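Local coordinates for inositol monophosphatase family protein (Staphylococcus aureus subsp. aureus MSSA476, PDB 4I3Y) that probably hydrolyses inositol monophosphates to inositol and phosphate, as its family does with magnesium, in a reaction inhibited by lithium, at residues 28-31 with 32-36; 168-172 with 173-177. All coordinates share one frame; numbering follows the deposited sequence.

Both contacts are local, each within one continuous run of chain, and they lie at helix ends of opposite kind: interaction 1 closes the C-terminal end of helix 12-35, interaction 2 opens the N-terminal end of helix 172-181. They share no element, and their nearest atoms are about 22 Å apart. Each is partly buried, with one side against the protein and residues such as P31 or D173 at the surface. The chemistry follows from the position. In 28-36 main-chain bonds run beside apolar pairs one turn apart; in 168-177 an asparagine side chain serves an amide of the first turn, and the preceding loop folds a methionine onto the helix.

Interaction 1: 28-31 with 32-36; sequences NVIP and QLIME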
ATOM      1  N   ASN A  28      20.685 -11.209  -2.729  1.00 20.30           N
ATOM      2  CA  ASN A  28      22.033 -10.871  -3.155  1.00 23.89           C
ATOM      3  C   ASN A  28      22.038 -10.413  -4.614  1.00 26.70           C
ATOM      4  O   ASN A  28      22.854  -9.586  -5.009  1.00 31.71           O
ATOM      5  CB  ASN A  28      22.954 -12.071  -2.958  1.00 22.33           C
ATOM      6  CG  ASN A  28      23.063 -12.471  -1.501  1.00 23.63           C
ATOM      7  OD1 ASN A  28      23.030 -11.646  -0.626  1.00 25.31           O
ATOM      8  ND2 ASN A  28      23.150 -13.728  -1.253  1.00 24.64           N
ATOM      9  N   VAL A  29      21.090 -10.908  -5.398  1.00 27.38           N
ATOM     10  CA  VAL A  29      21.054 -10.675  -6.849  1.00 25.54           C
ATOM     11  C   VAL A  29      20.249  -9.417  -7.232  1.00 25.05           C
ATOM     12  O   VAL A  29      20.615  -8.676  -8.135  1.00 20.32           O
ATOM     13  CB  VAL A  29      20.396 -11.900  -7.555  1.00 31.39           C
ATOM     14  CG1 VAL A  29      20.447 -11.783  -9.080  1.00 32.44           C
ATOM     15  CG2 VAL A  29      21.009 -13.227  -7.081  1.00 33.06           C
ATOM     16  N   ILE A  30      19.102  -9.205  -6.588  1.00 21.57           N
ATOM     17  CA  ILE A  30      18.180  -8.143  -7.038  1.00 20.27           C
ATOM     18  C   ILE A  30      18.683  -6.683  -6.988  1.00 19.18           C
ATOM     19  O   ILE A  30      18.327  -5.890  -7.866  1.00 16.85           O
ATOM     20  CB  ILE A  30      16.810  -8.230  -6.321  1.00 19.97           C
ATOM     21  CG1 ILE A  30      16.093  -9.464  -6.832  1.00 20.31           C
ATOM     22  CG2 ILE A  30      15.932  -7.104  -6.741  1.00 18.72           C
ATOM     23  CD1 ILE A  30      15.052  -9.989  -5.857  1.00 23.69           C
ATOM     24  N   PRO A  31      19.487  -6.310  -5.968  1.00 18.74           N
ATOM     25  CA  PRO A  31      19.880  -4.868  -5.914  1.00 21.14           C
ATOM     26  C   PRO A  31      20.617  -4.484  -7.189  1.00 23.29           C
ATOM     27  O   PRO A  31      20.388  -3.421  -7.764  1.00 25.55           O
ATOM     28  CB  PRO A  31      20.784  -4.799  -4.672  1.00 20.22           C
ATOM     29  CG  PRO A  31      20.283  -5.915  -3.825  1.00 20.21           C
ATOM     30  CD  PRO A  31      19.867  -7.021  -4.746  1.00 19.83           C
ATOM     31  N   GLN A  32      21.444  -5.405  -7.668  1.00 26.94           N
ATOM     32  CA  GLN A  32      22.155  -5.201  -8.937  1.00 31.17           C
ATOM     33  C   GLN A  32      21.220  -5.089 -10.167  1.00 26.80           C
ATOM     34  O   GLN A  32      21.305  -4.125 -10.964  1.00 25.74           O
ATOM     35  CB  GLN A  32      23.234  -6.300  -9.122  1.00 32.31           C
ATOM     36  CG  GLN A  32      24.168  -6.078 -10.316  1.00 39.31           C
ATOM     37  CD  GLN A  32      24.919  -4.775 -10.197  1.00 43.26           C
ATOM     38  OE1 GLN A  32      25.681  -4.570  -9.244  1.00 52.98           O
ATOM     39  NE2 GLN A  32      24.688  -3.870 -11.142  1.00 46.03           N
ATOM     40  N   LEU A  33      20.336  -6.071 -10.324  1.00 23.79           N
ATOM     41  CA  LEU A  33      19.334  -6.008 -11.404  1.00 22.29           C
ATOM     42  C   LEU A  33      18.570  -4.641 -11.410  1.00 23.57           C
ATOM     43  O   LEU A  33      18.342  -4.026 -12.471  1.00 22.18           O
ATOM     44  CB  LEU A  33      18.362  -7.203 -11.309  1.00 21.88           C
ATOM     45  CG  LEU A  33      19.029  -8.608 -11.334  1.00 22.89           C
ATOM     46  CD1 LEU A  33      18.043  -9.729 -10.969  1.00 21.41           C
ATOM     47  CD2 LEU A  33      19.721  -8.909 -12.667  1.00 21.75           C
ATOM     48  N   ILE A  34      18.166  -4.202 -10.227  1.00 22.52           N
ATOM     49  CA  ILE A  34      17.473  -2.949 -10.085  1.00 26.17           C
ATOM     50  C   ILE A  34      18.386  -1.808 -10.483  1.00 29.76           C
ATOM     51  O   ILE A  34      17.963  -0.973 -11.247  1.00 29.66           O
ATOM     52  CB  ILE A  34      16.992  -2.707  -8.660  1.00 24.05           C
ATOM     53  CG1 ILE A  34      16.104  -3.883  -8.242  1.00 24.83           C
ATOM     54  CG2 ILE A  34      16.313  -1.336  -8.571  1.00 23.26           C
ATOM     55  CD1 ILE A  34      14.660  -3.584  -8.044  1.00 29.59           C
ATOM     56  N   MET A  35      19.626  -1.767  -9.975  1.00 33.62           N
ATOM     57  CA  MET A  35      20.551  -0.710 -10.403  1.00 38.22           C
ATOM     58  C   MET A  35      20.663  -0.599 -11.928  1.00 35.22           C
ATOM     59  O   MET A  35      20.832   0.483 -12.432  1.00 32.27           O
ATOM     60  CB  MET A  35      21.956  -0.864  -9.778  1.00 46.09           C
ATOM     61  CG  MET A  35      22.013  -0.684  -8.255  1.00 56.70           C
ATOM     62  SD  MET A  35      23.630  -0.939  -7.420  1.00 76.20           S
ATOM     63  CE  MET A  35      24.001  -2.691  -7.536  1.00 60.34           C
ATOM     64  N   GLU A  36      20.550  -1.709 -12.658  1.00 31.37           N
ATOM     65  CA  GLU A  36      20.682  -1.692 -14.115  1.00 31.94           C
ATOM     66  C   GLU A  36      19.359  -2.041 -14.823  1.00 29.39           C
ATOM     67  O   GLU A  36      19.341  -2.681 -15.871  1.00 26.94           O
ATOM     68  CB  GLU A  36      21.845  -2.615 -14.549  1.00 35.28           C
ATOM     69  CG  GLU A  36      21.650  -4.095 -14.211  1.00 45.41           C
ATOM     70  CD  GLU A  36      22.919  -4.950 -14.362  1.00 50.82           C
ATOM     71  OE1 GLU A  36      22.800  -6.199 -14.446  1.00 46.94           O
ATOM     72  OE2 GLU A  36      24.033  -4.378 -14.384  1.00 51.05           O
TER
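The last turns of helix 12-35, in the inositol monophosphatase fold, join V29, I30 and P31 to L33, I34 and M35, each residue meeting the one four places on. The main chain supplies a short, nearly straight bond from I34 N to I30 O (2.9 Å, 169° at the hydrogen), the donor approaching almost along the carbonyl direction. The bond from M35 N to P31 O is equally short, its donor tilted from the carbonyl plane, whereas L33 N to V29 O is weak at 3.4 Å. P31 has no amide hydrogen to give to the turn before it, and the helix is kinked here.

Two apolar pairs flank these bonds. V29 and L33 lie alongside each other, pointing the same way, with V29 CG1 3.7 Å from L33 CD1. The V29 branch that touches is the one placed opposite its backbone N (chi1 -175°). I30 and I34 cross at a slant, I30 CG2 meeting I34 CG1 at 3.6 Å. These two rows face different neighbours: L33 rests on N51, V52 and Q55 of helix 51-67 and V29 on Q59, while I30 reaches the loop residue Y129 and I34 touches Q106 and Y109. The side chain of I30 is about 13 Å from a bound magnesium ion.

On the exposed side M35 CG comes 3.2 Å from P31 O, and a bend at chi3 (-69°) turns CE back over the same carbonyl, 3.7 Å from P31 O. Helical geometry ends at E36, where Q32 NE2 makes a weak bond to E36 OE2, 3.3 Å long, between two solvent-facing side chains.

Interaction 2: 168-172 with 173-177; sequences QVMNL and DTVQD
The N171 amide has one face covered by the first helical turn, with D173 and T174 both on that side of its plane. D173 N lies 3.0 Å from N171 OD1, well out of the carbonyl plane, so the bond uses the face of the oxygen. It is fairly straight at the hydrogen (158°). The D173 carboxylate is turned 38° from this amide, and D173 CB is 3.6 Å from N171 OD1. T174 also lies by the amide, but its methyl is modelled too close to N171 ND2, which leaves the detail of that pair doubtful.

N171 is thus the N-cap of helix 172-181, receiving one first-turn amide that has no earlier carbonyl in the helix to bond. The same residue also offers its own carbonyl, N171 O taking V175 N at 3.0 Å in the carbonyl plane, and L172 O holds Q176 N at 2.8 Å. Y267 bonds to the N171 backbone, and R271, the C-terminal residue, makes a long, weak ion pair with D173.

Ahead of the cap the loop sends M170 back over the first turn, where it crosses V175 obliquely. V175 CG1 is anti to the backbone N (chi1 174°), which leaves CG2 beside that N and anti to the carbonyl carbon, 3.7 Å from M170 CB. The same V175 CG2 is 3.4 Å from N171 O. M170 continues onto F165 and L261 of helix 254-262, while L172 packs on Q176 of the second subunit.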
ATOM      1  N   GLN A 168     -10.305   0.412 -12.266  1.00 17.42           N
ATOM      2  CA  GLN A 168     -10.198   1.053 -13.599  1.00 17.41           C
ATOM      3  C   GLN A 168     -10.702   0.123 -14.655  1.00 18.97           C
ATOM      4  O   GLN A 168     -10.829   0.497 -15.796  1.00 18.75           O
ATOM      5  CB  GLN A 168      -8.762   1.405 -13.976  1.00 18.06           C
ATOM      6  CG  GLN A 168      -8.014   2.154 -12.910  1.00 19.27           C
ATOM      7  CD  GLN A 168      -6.645   2.608 -13.363  1.00 21.40           C
ATOM      8  OE1 GLN A 168      -5.673   2.507 -12.631  1.00 22.65           O
ATOM      9  NE2 GLN A 168      -6.568   3.077 -14.576  1.00 20.77           N
ATOM     10  N   VAL A 169     -11.029  -1.086 -14.244  1.00 19.44           N
ATOM     11  CA  VAL A 169     -11.264  -2.147 -15.145  1.00 21.57           C
ATOM     12  C   VAL A 169     -12.705  -2.655 -15.022  1.00 22.59           C
ATOM     13  O   VAL A 169     -13.069  -3.637 -15.635  1.00 23.11           O
ATOM     14  CB  VAL A 169     -10.136  -3.213 -14.874  1.00 24.42           C
ATOM     15  CG1 VAL A 169     -10.679  -4.581 -14.522  1.00 24.83           C
ATOM     16  CG2 VAL A 169      -9.138  -3.202 -16.017  1.00 25.22           C
ATOM     17  N   MET A 170     -13.521  -1.958 -14.236  1.00 22.74           N
ATOM     18  CA  MET A 170     -14.836  -2.384 -13.916  1.00 22.14           C
ATOM     19  C   MET A 170     -15.834  -1.286 -14.237  1.00 21.89           C
ATOM     20  O   MET A 170     -15.503  -0.092 -14.292  1.00 19.16           O
ATOM     21  CB  MET A 170     -14.976  -2.661 -12.424  1.00 26.42           C
ATOM     22  CG  MET A 170     -14.565  -4.019 -11.910  1.00 30.94           C
ATOM     23  SD  MET A 170     -14.999  -3.957 -10.131  1.00 34.39           S
ATOM     24  CE  MET A 170     -14.017  -5.364  -9.661  1.00 28.66           C
ATOM     25  N   ASN A 171     -17.083  -1.711 -14.388  1.00 20.13           N
ATOM     26  CA  ASN A 171     -18.167  -0.774 -14.564  1.00 21.81           C
ATOM     27  C   ASN A 171     -18.248   0.093 -13.304  1.00 22.45           C
ATOM     28  O   ASN A 171     -18.212  -0.421 -12.154  1.00 22.43           O
ATOM     29  CB  ASN A 171     -19.430  -1.621 -14.714  1.00 25.28           C
ATOM     30  CG  ASN A 171     -20.638  -0.994 -14.094  1.00 31.74           C
ATOM     31  OD1 ASN A 171     -20.962   0.167 -14.331  1.00 28.62           O
ATOM     32  ND2 ASN A 171     -21.352  -1.790 -13.311  1.00 40.18           N
ATOM     33  N   LEU A 172     -18.385   1.409 -13.491  1.00 22.54           N
ATOM     34  CA  LEU A 172     -18.378   2.324 -12.359  1.00 21.43           C
ATOM     35  C   LEU A 172     -19.506   2.141 -11.335  1.00 20.87           C
ATOM     36  O   LEU A 172     -19.305   2.460 -10.157  1.00 19.45           O
ATOM     37  CB  LEU A 172     -18.383   3.759 -12.827  1.00 24.04           C
ATOM     38  CG  LEU A 172     -17.061   4.418 -13.258  1.00 27.17           C
ATOM     39  CD1 LEU A 172     -15.830   3.617 -12.921  1.00 26.73           C
ATOM     40  CD2 LEU A 172     -17.069   4.867 -14.705  1.00 28.60           C
ATOM     41  N   ASP A 173     -20.668   1.630 -11.762  1.00 19.76           N
ATOM     42  CA  ASP A 173     -21.784   1.447 -10.850  1.00 20.89           C
ATOM     43  C   ASP A 173     -21.375   0.373  -9.912  1.00 18.79           C
ATOM     44  O   ASP A 173     -21.627   0.466  -8.735  1.00 17.74           O
ATOM     45  CB  ASP A 173     -23.036   0.925 -11.549  1.00 23.97           C
ATOM     46  CG  ASP A 173     -24.002   1.995 -11.872  1.00 32.31           C
ATOM     47  OD1 ASP A 173     -23.586   3.152 -12.119  1.00 31.48           O
ATOM     48  OD2 ASP A 173     -25.202   1.659 -11.897  1.00 37.15           O
ATOM     49  N   THR A 174     -20.771  -0.674 -10.451  1.00 18.64           N
ATOM     50  CA  THR A 174     -20.331  -1.745  -9.555  1.00 19.38           C
ATOM     51  C   THR A 174     -19.155  -1.367  -8.674  1.00 17.97           C
ATOM     52  O   THR A 174     -19.140  -1.681  -7.492  1.00 17.85           O
ATOM     53  CB  THR A 174     -20.340  -3.195 -10.152  1.00 21.50           C
ATOM     54  OG1 THR A 174     -19.311  -4.009  -9.577  1.00 21.90           O
ATOM     55  CG2 THR A 174     -20.368  -3.288 -11.626  1.00 16.63           C
ATOM     56  N   VAL A 175     -18.258  -0.547  -9.201  1.00 16.97           N
ATOM     57  CA  VAL A 175     -17.255   0.068  -8.313  1.00 16.49           C
ATOM     58  C   VAL A 175     -17.921   0.849  -7.153  1.00 16.52           C
ATOM     59  O   VAL A 175     -17.582   0.697  -5.971  1.00 16.36           O
ATOM     60  CB  VAL A 175     -16.326   1.003  -9.113  1.00 16.19           C
ATOM     61  CG1 VAL A 175     -15.397   1.740  -8.136  1.00 15.49           C
ATOM     62  CG2 VAL A 175     -15.500   0.194 -10.123  1.00 15.21           C
ATOM     63  N   GLN A 176     -18.884   1.696  -7.492  1.00 17.51           N
ATOM     64  CA  GLN A 176     -19.631   2.438  -6.457  1.00 17.40           C
ATOM     65  C   GLN A 176     -20.297   1.485  -5.432  1.00 16.67           C
ATOM     66  O   GLN A 176     -20.212   1.695  -4.192  1.00 16.82           O
ATOM     67  CB  GLN A 176     -20.605   3.430  -7.110  1.00 18.82           C
ATOM     68  CG  GLN A 176     -21.270   4.438  -6.132  1.00 21.72           C
ATOM     69  CD  GLN A 176     -20.292   5.382  -5.446  1.00 22.44           C
ATOM     70  OE1 GLN A 176     -20.054   5.264  -4.247  1.00 30.11           O
ATOM     71  NE2 GLN A 176     -19.728   6.305  -6.178  1.00 22.98           N
ATOM     72  N   ASP A 177     -20.887   0.389  -5.904  1.00 15.80           N
ATOM     73  CA  ASP A 177     -21.569  -0.510  -4.984  1.00 15.47           C
ATOM     74  C   ASP A 177     -20.590  -1.171  -4.027  1.00 15.28           C
ATOM     75  O   ASP A 177     -20.941  -1.398  -2.845  1.00 15.49           O
ATOM     76  CB  ASP A 177     -22.434  -1.561  -5.681  1.00 16.42           C
ATOM     77  CG  ASP A 177     -23.588  -0.937  -6.463  1.00 18.15           C
ATOM     78  OD1 ASP A 177     -24.011   0.187  -6.091  1.00 18.86           O
ATOM     79  OD2 ASP A 177     -24.041  -1.576  -7.469  1.00 18.57           O
TER